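PDB 5V0T: alpha,alpha-trehalose-phosphate synthase (UDP-forming) from Burkholderia xenovorans, which belongs to glycosyltransferase family 20, has the two-domain GT-B fold, and binds uridine-5'-diphosphate and 6-O-phosphono-alpha-D-glucopyranose. Local coordinates for residues 381-386 with 407-412; 242-247 with 444-449; 413-418 with 424-429. All coordinates share one frame; numbering follows the deposited sequence. Where two conformers were deposited one is given.

Overall arrangement
All three contacts lie in the Rossmann-like half of the GT-B fold that carries the six-stranded parallel sheet. Interactions 1 and 2 are close neighbours, their centres about 9 Å apart, and they touch directly: Lys-383 meets Leu-449 and Gly-411 meets Met-445. Interaction 3 begins where interaction 1 ends, since residues 407-412 run straight into strand 413-415; their centres are about 14 Å apart. Interaction 2 joins helix 243-252 to helix 435-451, 197 residues apart in sequence, so interactions 1 and 3 both fall between its segments along the chain. Interactions 2 and 3, about 23 Å apart between centres, do not touch, though helices 420-432 and 435-451 are consecutive. Packing thus extends from the UDP-binding helix 380-388 to the sheet's edge.

Interaction 1: residues 381-386 with 407-412; sequences VAKEYV and QELDGA. With UDP (uridine-5'-diphosphate), chain I.
Helix 380-388, part of the UDP site, sends Lys-383 and Ala-382 to meet Glu-408 and Leu-409 in the loop before strand 413-415. Lys-383 NZ forms a salt bridge with Glu-408 OE2 at 2.7 Å, reaching the oxygen from above the carboxylate plane, 61° out of it. The two side chains cross at about a right angle. Lysine suits this place because its extended chain passes apolar neighbours before delivering the charge, and NZ also donates to the carbonyl oxygen of Ile-239. Glu-408 holds CG between its backbone N and carbonyl carbon (chi1 45°), and from there its extended chain brings OE2 to the lysine nitrogen. Beside this bridge, Leu-409 packs its CD1 methyl on the helix face formed by Ala-382 and the aliphatic base of Lys-383, 4.3 Å from Lys-383 CG. In this Rossmann-like domain of the GT-B fold, the helix turns a different flank to the nucleotide. Val-381 N donates to UDP O1A over 3.2 Å at 159°, while Glu-384 accepts from both ribose hydroxyls: O3' to OE1 and O2' to OE2, each 2.6 Å. A carboxylate suits a vicinal diol since its two oxygens can take one hydroxyl apiece, and Arg-356 makes a salt bridge with OE1.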
loop_
_atom_site.group_PDB
_atom_site.type_symbol
_atom_site.label_atom_id
_atom_site.label_comp_id
_atom_site.label_asym_id
_atom_site.label_seq_id
_atom_site.Cartn_x
_atom_site.Cartn_y
_atom_site.Cartn_z
ATOM N N VAL A 381 3.397 -1.932 -6.337
ATOM C CA VAL A 381 4.206 -1.507 -7.474
ATOM C C VAL A 381 5.343 -2.492 -7.711
ATOM O O VAL A 381 5.671 -2.815 -8.854
ATOM C CB VAL A 381 4.721 -0.070 -7.261
ATOM C CG1 VAL A 381 6.018 0.193 -8.084
ATOM C CG2 VAL A 381 3.615 0.958 -7.621
ATOM N N ALA A 382 5.945 -3.004 -6.640
ATOM C CA ALA A 382 7.002 -4.002 -6.808
ATOM C C ALA A 382 6.481 -5.237 -7.539
ATOM O O ALA A 382 7.155 -5.776 -8.428
ATOM C CB ALA A 382 7.586 -4.395 -5.444
ATOM N N LYS A 383 5.290 -5.720 -7.154
ATOM C CA LYS A 383 4.735 -6.912 -7.784
ATOM C C LYS A 383 4.307 -6.623 -9.217
ATOM O O LYS A 383 4.471 -7.471 -10.104
ATOM C CB LYS A 383 3.562 -7.453 -6.959
ATOM C CG LYS A 383 4.000 -7.904 -5.559
ATOM C CD LYS A 383 2.904 -8.659 -4.818
ATOM C CE LYS A 383 3.438 -9.250 -3.516
ATOM N NZ LYS A 383 2.390 -10.070 -2.840
ATOM N N GLU A 384 3.775 -5.420 -9.458
ATOM C CA GLU A 384 3.404 -4.998 -10.805
ATOM C C GLU A 384 4.624 -4.841 -11.709
ATOM O O GLU A 384 4.575 -5.216 -12.889
ATOM C CB GLU A 384 2.612 -3.688 -10.735
ATOM C CG GLU A 384 1.233 -3.843 -10.055
ATOM C CD GLU A 384 0.561 -2.503 -9.736
ATOM O OE1 GLU A 384 -0.560 -2.517 -9.196
ATOM O OE2 GLU A 384 1.150 -1.439 -10.017
ATOM N N TYR A 385 5.712 -4.253 -11.195
ATOM C CA TYR A 385 6.920 -4.115 -12.008
ATOM C C TYR A 385 7.405 -5.478 -12.492
ATOM O O TYR A 385 7.683 -5.669 -13.681
ATOM C CB TYR A 385 8.043 -3.392 -11.237
ATOM C CG TYR A 385 9.338 -3.432 -12.010
ATOM C CD1 TYR A 385 9.585 -2.519 -13.029
ATOM C CD2 TYR A 385 10.289 -4.432 -11.772
ATOM C CE1 TYR A 385 10.760 -2.588 -13.799
ATOM C CE2 TYR A 385 11.460 -4.511 -12.540
ATOM C CZ TYR A 385 11.688 -3.578 -13.538
ATOM O OH TYR A 385 12.844 -3.640 -14.290
ATOM N N VAL A 386 7.500 -6.449 -11.586
ATOM C CA VAL A 386 7.962 -7.770 -11.988
ATOM C C VAL A 386 7.002 -8.386 -13.001
ATOM O O VAL A 386 7.426 -8.963 -14.011
ATOM C CB VAL A 386 8.133 -8.668 -10.752
ATOM C CG1 VAL A 386 8.340 -10.110 -11.187
ATOM C CG2 VAL A 386 9.297 -8.169 -9.885
ATOM N N GLN A 407 9.267 -10.147 1.757
ATOM C CA GLN A 407 9.171 -11.453 2.404
ATOM C C GLN A 407 8.953 -12.583 1.401
ATOM O O GLN A 407 9.225 -13.736 1.731
ATOM C CB GLN A 407 8.041 -11.474 3.437
ATOM C CG GLN A 407 8.225 -10.536 4.623
ATOM C CD GLN A 407 9.377 -10.936 5.516
ATOM O OE1 GLN A 407 10.334 -10.184 5.679
ATOM N NE2 GLN A 407 9.287 -12.116 6.109
ATOM N N GLU A 408 8.480 -12.293 0.187
ATOM C CA GLU A 408 8.228 -13.352 -0.776
ATOM C C GLU A 408 9.003 -13.220 -2.077
ATOM O O GLU A 408 9.176 -14.233 -2.759
ATOM C CB GLU A 408 6.719 -13.475 -1.085
ATOM C CG GLU A 408 5.954 -12.174 -1.339
ATOM C CD GLU A 408 4.412 -12.288 -1.142
ATOM O OE1 GLU A 408 3.811 -13.381 -1.294
ATOM O OE2 GLU A 408 3.789 -11.258 -0.835
ATOM N N LEU A 409 9.513 -12.032 -2.424
ATOM C CA LEU A 409 10.115 -11.801 -3.742
ATOM C C LEU A 409 11.618 -12.058 -3.680
ATOM O O LEU A 409 12.432 -11.134 -3.639
ATOM C CB LEU A 409 9.825 -10.387 -4.228
ATOM C CG LEU A 409 8.370 -10.099 -4.568
ATOM C CD1 LEU A 409 8.247 -8.716 -5.224
ATOM C CD2 LEU A 409 7.833 -11.210 -5.469
ATOM N N ASP A 410 11.987 -13.343 -3.732
ATOM C CA ASP A 410 13.389 -13.724 -3.548
ATOM C C ASP A 410 14.293 -13.232 -4.675
ATOM O O ASP A 410 15.487 -12.997 -4.452
ATOM C CB ASP A 410 13.511 -15.242 -3.419
ATOM C CG ASP A 410 13.279 -15.725 -2.006
ATOM O OD1 ASP A 410 13.634 -14.989 -1.057
ATOM O OD2 ASP A 410 12.744 -16.842 -1.845
ATOM N N GLY A 411 13.766 -13.092 -5.880
ATOM C CA GLY A 411 14.583 -12.671 -6.999
ATOM C C GLY A 411 14.912 -11.200 -7.059
ATOM O O GLY A 411 15.591 -10.763 -7.989
ATOM N N ALA A 412 14.433 -10.405 -6.111
ATOM C CA ALA A 412 14.792 -9.000 -6.098
ATOM C C ALA A 412 16.188 -8.811 -5.491
ATOM O O ALA A 412 16.704 -9.668 -4.765
ATOM C CB ALA A 412 13.761 -8.191 -5.309
HETATM N N1 UDP I . -0.856 3.737 -9.115
HETATM C C2 UDP I . -1.659 4.203 -10.145
HETATM N N3 UDP I . -1.298 5.415 -10.659
HETATM C C4 UDP I . -0.234 6.197 -10.266
HETATM C C5 UDP I . 0.558 5.647 -9.198
HETATM C C6 UDP I . 0.234 4.453 -8.677
HETATM O O2 UDP I . -2.628 3.592 -10.560
HETATM O O4 UDP I . -0.034 7.276 -10.837
HETATM C "C1'" UDP I . -1.194 2.434 -8.534
HETATM C "C2'" UDP I . -0.092 1.390 -8.694
HETATM O "O2'" UDP I . -0.207 0.762 -9.960
HETATM C "C3'" UDP I . -0.411 0.450 -7.529
HETATM C "C4'" UDP I . -0.922 1.415 -6.452
HETATM O "O4'" UDP I . -1.366 2.601 -7.145
HETATM O "O3'" UDP I . -1.431 -0.493 -7.843
HETATM C "C5'" UDP I . 0.080 1.791 -5.394
HETATM O "O5'" UDP I . 0.080 0.738 -4.410
HETATM P PA UDP I . 1.351 0.450 -3.513
HETATM O O1A UDP I . 2.614 0.412 -4.349
HETATM O O2A UDP I . 1.055 -0.774 -2.729
HETATM O O3A UDP I . 1.489 1.705 -2.562
HETATM P PB UDP I . 0.475 2.644 -1.787
HETATM O O1B UDP I . -0.688 1.713 -1.432
HETATM O O2B UDP I . 1.259 3.004 -0.507
HETATM O O3B UDP I . 0.081 3.819 -2.601
#

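Interaction 2: residues 242-247 with 444-449; sequences YPDEIA and DMMVQL
The carboxylate of Asp-244, salt-bridged through OD2 to NE of Arg-450, brings its other oxygen, OD1, to 3.9 Å from CE of Met-446. The arginine sits just beyond residues 444-449, so the charge of one helix is met by the other while the methionine methyl lies beside it. Met-446 gets there by bending: chi2 (-58°) and chi3 (-78°) fold the thioether so that CE also rests 4.0 Å from CB of Pro-243. Methionine suits the place because its unbranched, flexible chain can fold to lay the methyl on the proline. Pro-243 is the main apolar surface. Its CG lies 3.9 Å from CB of Leu-449 and 3.6 Å from the carbonyl oxygen of Leu-449, so the ring presses against both side chain and backbone. Proline is at home in the first turn of a helix, where no amide hydrogen is needed for the i to i-4 bonds. The short helix segments approach to 10.9 Å between axes, with 122° between their directions. Pro-243 and Ile-246 also lean on helix 380-388, Leu-449 and Met-445 cover Leu-409 in the loop before strand 413-415, and Tyr-242 reaches helix 31-43 in the N-terminal half of the fold.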
loop_
_atom_site.group_PDB
_atom_site.type_symbol
_atom_site.label_atom_id
_atom_site.label_comp_id
_atom_site.label_asym_id
_atom_site.label_seq_id
_atom_site.Cartn_x
_atom_site.Cartn_y
_atom_site.Cartn_z
ATOM N N TYR A 242 -2.731 -9.852 -10.004
ATOM C CA TYR A 242 -2.957 -10.804 -11.084
ATOM C C TYR A 242 -1.773 -10.693 -12.037
ATOM O O TYR A 242 -1.803 -9.874 -12.964
ATOM C CB TYR A 242 -4.257 -10.530 -11.841
ATOM C CG TYR A 242 -5.524 -10.834 -11.090
ATOM C CD1 TYR A 242 -5.807 -12.125 -10.654
ATOM C CD2 TYR A 242 -6.453 -9.832 -10.833
ATOM C CE1 TYR A 242 -6.982 -12.408 -9.976
ATOM C CE2 TYR A 242 -7.629 -10.101 -10.150
ATOM C CZ TYR A 242 -7.889 -11.392 -9.729
ATOM O OH TYR A 242 -9.047 -11.654 -9.048
ATOM N N PRO A 243 -0.711 -11.472 -11.832
ATOM C CA PRO A 243 0.534 -11.195 -12.572
ATOM C C PRO A 243 0.417 -11.399 -14.076
ATOM O O PRO A 243 0.984 -10.612 -14.844
ATOM C CB PRO A 243 1.539 -12.165 -11.933
ATOM C CG PRO A 243 0.694 -13.258 -11.340
ATOM C CD PRO A 243 -0.559 -12.576 -10.869
ATOM N N ASP A 244 -0.297 -12.426 -14.532
ATOM C CA ASP A 244 -0.395 -12.647 -15.977
ATOM C C ASP A 244 -1.309 -11.616 -16.631
ATOM O O ASP A 244 -1.115 -11.267 -17.803
ATOM C CB ASP A 244 -0.846 -14.079 -16.252
ATOM C CG ASP A 244 0.230 -15.098 -15.872
ATOM O OD1 ASP A 244 1.428 -14.849 -16.154
ATOM O OD2 ASP A 244 -0.107 -16.127 -15.265
ATOM N N GLU A 245 -2.260 -11.074 -15.864
ATOM C CA GLU A 245 -3.087 -9.970 -16.340
ATOM C C GLU A 245 -2.259 -8.698 -16.508
ATOM O O GLU A 245 -2.434 -7.961 -17.484
ATOM C CB GLU A 245 -4.246 -9.759 -15.364
ATOM C CG GLU A 245 -5.273 -8.697 -15.736
ATOM C CD GLU A 245 -6.583 -8.851 -14.947
ATOM O OE1 GLU A 245 -6.878 -9.973 -14.478
ATOM O OE2 GLU A 245 -7.322 -7.853 -14.791
ATOM N N ILE A 246 -1.342 -8.435 -15.577
ATOM C CA ILE A 246 -0.482 -7.261 -15.696
ATOM C C ILE A 246 0.469 -7.417 -16.874
ATOM O O ILE A 246 0.778 -6.445 -17.573
ATOM C CB ILE A 246 0.287 -7.025 -14.384
ATOM C CG1 ILE A 246 -0.667 -6.606 -13.256
ATOM C CG2 ILE A 246 1.399 -5.997 -14.574
ATOM C CD1 ILE A 246 -0.058 -6.844 -11.889
ATOM N N ALA A 247 0.965 -8.633 -17.094
ATOM C CA ALA A 247 1.869 -8.884 -18.212
ATOM C C ALA A 247 1.190 -8.595 -19.546
ATOM O O ALA A 247 1.757 -7.922 -20.415
ATOM C CB ALA A 247 2.368 -10.334 -18.163
ATOM N N ASP A 444 11.489 -17.093 -11.061
ATOM C CA ASP A 444 11.147 -17.464 -9.690
ATOM C C ASP A 444 10.071 -16.552 -9.123
ATOM O O ASP A 444 9.143 -17.016 -8.454
ATOM C CB ASP A 444 12.387 -17.418 -8.793
ATOM C CG ASP A 444 13.481 -18.364 -9.253
ATOM O OD1 ASP A 444 13.169 -19.341 -9.976
ATOM O OD2 ASP A 444 14.653 -18.128 -8.884
ATOM N N MET A 445 10.172 -15.250 -9.372
ATOM C CA MET A 445 9.190 -14.348 -8.789
ATOM C C MET A 445 7.817 -14.540 -9.420
ATOM O O MET A 445 6.800 -14.458 -8.725
ATOM C CB MET A 445 9.663 -12.906 -8.916
ATOM C CG MET A 445 10.846 -12.615 -8.005
ATOM S SD MET A 445 11.280 -10.875 -7.925
ATOM C CE MET A 445 12.084 -10.624 -9.502
ATOM N N MET A 446 7.764 -14.812 -10.729
ATOM C CA MET A 446 6.478 -15.024 -11.383
ATOM C C MET A 446 5.770 -16.249 -10.813
ATOM O O MET A 446 4.545 -16.244 -10.637
ATOM C CB MET A 446 6.663 -15.164 -12.901
ATOM C CG MET A 446 6.961 -13.824 -13.585
ATOM S SD MET A 446 5.700 -12.530 -13.351
ATOM C CE MET A 446 4.444 -13.041 -14.529
ATOM N N VAL A 447 6.521 -17.314 -10.528
ATOM C CA VAL A 447 5.934 -18.480 -9.872
ATOM C C VAL A 447 5.303 -18.072 -8.544
ATOM O O VAL A 447 4.148 -18.409 -8.255
ATOM C CB VAL A 447 6.990 -19.581 -9.688
ATOM C CG1 VAL A 447 6.441 -20.714 -8.835
ATOM C CG2 VAL A 447 7.433 -20.102 -11.054
ATOM N N GLN A 448 6.045 -17.308 -7.730
ATOM C CA GLN A 448 5.528 -16.861 -6.438
ATOM C C GLN A 448 4.265 -16.028 -6.617
ATOM O O GLN A 448 3.245 -16.272 -5.961
ATOM C CB GLN A 448 6.603 -16.060 -5.699
ATOM C CG GLN A 448 6.349 -15.843 -4.205
ATOM C CD GLN A 448 5.155 -14.936 -3.902
ATOM O OE1 GLN A 448 4.953 -13.911 -4.564
ATOM N NE2 GLN A 448 4.358 -15.314 -2.896
ATOM N N LEU A 449 4.324 -15.026 -7.496
ATOM C CA LEU A 449 3.187 -14.141 -7.718
ATOM C C LEU A 449 1.977 -14.891 -8.259
ATOM O O LEU A 449 0.840 -14.537 -7.936
ATOM C CB LEU A 449 3.581 -13.025 -8.686
ATOM C CG LEU A 449 4.696 -12.105 -8.210
ATOM C CD1 LEU A 449 5.176 -11.224 -9.345
ATOM C CD2 LEU A 449 4.207 -11.268 -7.038
#

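Interaction 3: residues 413-418 with 424-429; sequences LIVNPV and AEALAR
Val-415 CG1 meets Ala-426 CB at 3.4 Å, tighter than usual for two methyl groups; this is one of the touches between strand 413-415 and helix 420-432. The small alanine lets the helix come this near: the axes of the short segments pass 9.1 Å apart and run almost antiparallel, at 169°. Two residues earlier on the strand, Leu-413 makes its contact mainly through CD1, which lies 3.6 Å from the carbonyl oxygen of Ala-426. The same CD1 is 3.9 Å from CG of Arg-429, and CD2 reaches only that carbon. Leucine and arginine cross at about a right angle. The arginine's CG swings to the far side from its own amide nitrogen (chi1 171°), which lays it on the leucine; the chain then bends at chi2, and NH2 goes on to a salt bridge with Glu-437 of helix 435-451.

Farther out, the sheet sets the strand. Strand 413-415 and the antiparallel helix 420-432 form a beta-alpha unit of the Rossmann-like domain, the helix packed on the edge of the six-stranded parallel sheet. Backbone hydrogen bonds tie Leu-413 to Leu-397 and Leu-399, and Val-415 to Leu-399 and Arg-401. In neighbouring strand 396-400, Val-398 touches both Val-415 and Ala-426 and continues the apolar layer inward. Ile-414, between the two helix-facing residues, points away from the helix, as expected in an extended strand. Past the strand, Asn-416 OD1 accepts from Val-418 N over 3.0 Å in an Asx turn, in the connection leading to the helix.

No hydrogen bond crosses between the two segments. Branched apolar side chains meet a methyl, the carbon part of an arginine and, by van der Waals touch, a helix carbonyl, so the fit depends on shape, while the arginine's charge is handled by Glu-437 beyond it.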
loop_
_atom_site.group_PDB
_atom_site.type_symbol
_atom_site.label_atom_id
_atom_site.label_comp_id
_atom_site.label_asym_id
_atom_site.label_seq_id
_atom_site.Cartn_x
_atom_site.Cartn_y
_atom_site.Cartn_z
ATOM N N LEU A 413 16.795 -7.669 -5.796
ATOM C CA LEU A 413 17.969 -7.197 -5.073
ATOM C C LEU A 413 17.467 -6.430 -3.857
ATOM O O LEU A 413 16.956 -5.312 -3.989
ATOM C CB LEU A 413 18.858 -6.323 -5.956
ATOM C CG LEU A 413 19.500 -6.971 -7.190
ATOM C CD1 LEU A 413 20.129 -5.893 -8.100
ATOM C CD2 LEU A 413 20.543 -8.036 -6.799
ATOM N N ILE A 414 17.608 -7.038 -2.681
ATOM C CA ILE A 414 17.086 -6.479 -1.431
ATOM C C ILE A 414 18.089 -5.482 -0.880
ATOM O O ILE A 414 19.289 -5.775 -0.805
ATOM C CB ILE A 414 16.814 -7.596 -0.406
ATOM C CG1 ILE A 414 15.890 -8.653 -0.997
ATOM C CG2 ILE A 414 16.154 -7.014 0.842
ATOM C CD1 ILE A 414 14.569 -8.096 -1.396
ATOM N N VAL A 415 17.607 -4.297 -0.491
ATOM C CA VAL A 415 18.471 -3.238 0.000
ATOM C C VAL A 415 17.886 -2.663 1.280
ATOM O O VAL A 415 16.689 -2.766 1.549
ATOM C CB VAL A 415 18.672 -2.112 -1.040
ATOM C CG1 VAL A 415 19.332 -2.667 -2.305
ATOM C CG2 VAL A 415 17.361 -1.477 -1.379
ATOM N N ASN A 416 18.761 -2.061 2.071
ATOM C CA ASN A 416 18.337 -1.229 3.186
ATOM C C ASN A 416 18.360 0.213 2.715
ATOM O O ASN A 416 19.443 0.720 2.379
ATOM C CB ASN A 416 19.259 -1.421 4.384
ATOM C CG ASN A 416 18.754 -0.702 5.635
ATOM O OD1 ASN A 416 18.242 0.413 5.567
ATOM N ND2 ASN A 416 18.876 -1.353 6.770
ATOM N N PRO A 417 17.222 0.913 2.674
ATOM C CA PRO A 417 17.214 2.279 2.106
ATOM C C PRO A 417 18.083 3.279 2.854
ATOM O O PRO A 417 18.518 4.269 2.253
ATOM C CB PRO A 417 15.730 2.689 2.161
ATOM C CG PRO A 417 14.969 1.452 2.482
ATOM C CD PRO A 417 15.901 0.500 3.173
ATOM N N VAL A 418 18.364 3.074 4.142
ATOM C CA VAL A 418 19.255 3.950 4.901
ATOM C C VAL A 418 20.680 3.906 4.360
ATOM O O VAL A 418 21.458 4.848 4.546
ATOM C CB VAL A 418 19.210 3.537 6.387
ATOM C CG1 VAL A 418 20.222 4.302 7.211
ATOM C CG2 VAL A 418 17.799 3.734 6.951
ATOM N N ALA A 424 23.095 2.355 -4.086
ATOM C CA ALA A 424 23.795 2.674 -5.330
ATOM C C ALA A 424 24.465 1.439 -5.914
ATOM O O ALA A 424 24.490 1.256 -7.138
ATOM C CB ALA A 424 24.837 3.774 -5.091
ATOM N N GLU A 425 25.048 0.597 -5.056
ATOM C CA GLU A 425 25.664 -0.634 -5.548
ATOM C C GLU A 425 24.616 -1.562 -6.143
ATOM O O GLU A 425 24.879 -2.250 -7.139
ATOM C CB GLU A 425 26.423 -1.323 -4.419
ATOM C CG GLU A 425 27.680 -0.584 -4.038
ATOM C CD GLU A 425 28.185 -0.950 -2.657
ATOM O OE1 GLU A 425 29.209 -0.374 -2.258
ATOM O OE2 GLU A 425 27.567 -1.799 -1.974
ATOM N N ALA A 426 23.418 -1.591 -5.550
ATOM C CA ALA A 426 22.332 -2.377 -6.119
ATOM C C ALA A 426 21.913 -1.838 -7.484
ATOM O O ALA A 426 21.619 -2.619 -8.397
ATOM C CB ALA A 426 21.132 -2.407 -5.168
ATOM N N LEU A 427 21.863 -0.506 -7.644
ATOM C CA LEU A 427 21.541 0.053 -8.961
ATOM C C LEU A 427 22.560 -0.380 -10.004
ATOM O O LEU A 427 22.196 -0.743 -11.131
ATOM C CB LEU A 427 21.471 1.581 -8.908
ATOM C CG LEU A 427 20.295 2.198 -8.146
ATOM C CD1 LEU A 427 20.389 3.737 -8.175
ATOM C CD2 LEU A 427 18.958 1.744 -8.710
ATOM N N ALA A 428 23.847 -0.336 -9.657
ATOM C CA ALA A 428 24.874 -0.738 -10.612
ATOM C C ALA A 428 24.768 -2.220 -10.939
ATOM O O ALA A 428 24.905 -2.622 -12.103
ATOM C CB ALA A 428 26.262 -0.413 -10.058
ATOM N N ARG A 429 24.540 -3.045 -9.919
ATOM C CA ARG A 429 24.374 -4.477 -10.130
ATOM C C ARG A 429 23.170 -4.764 -11.024
ATOM O O ARG A 429 23.261 -5.566 -11.967
ATOM C CB ARG A 429 24.238 -5.168 -8.773
ATOM C CG ARG A 429 23.841 -6.625 -8.817
ATOM C CD ARG A 429 25.044 -7.524 -8.699
ATOM N NE ARG A 429 24.628 -8.856 -8.284
ATOM C CZ ARG A 429 24.434 -9.880 -9.107
ATOM N NH1 ARG A 429 24.629 -9.747 -10.432
ATOM N NH2 ARG A 429 24.037 -11.046 -8.594
#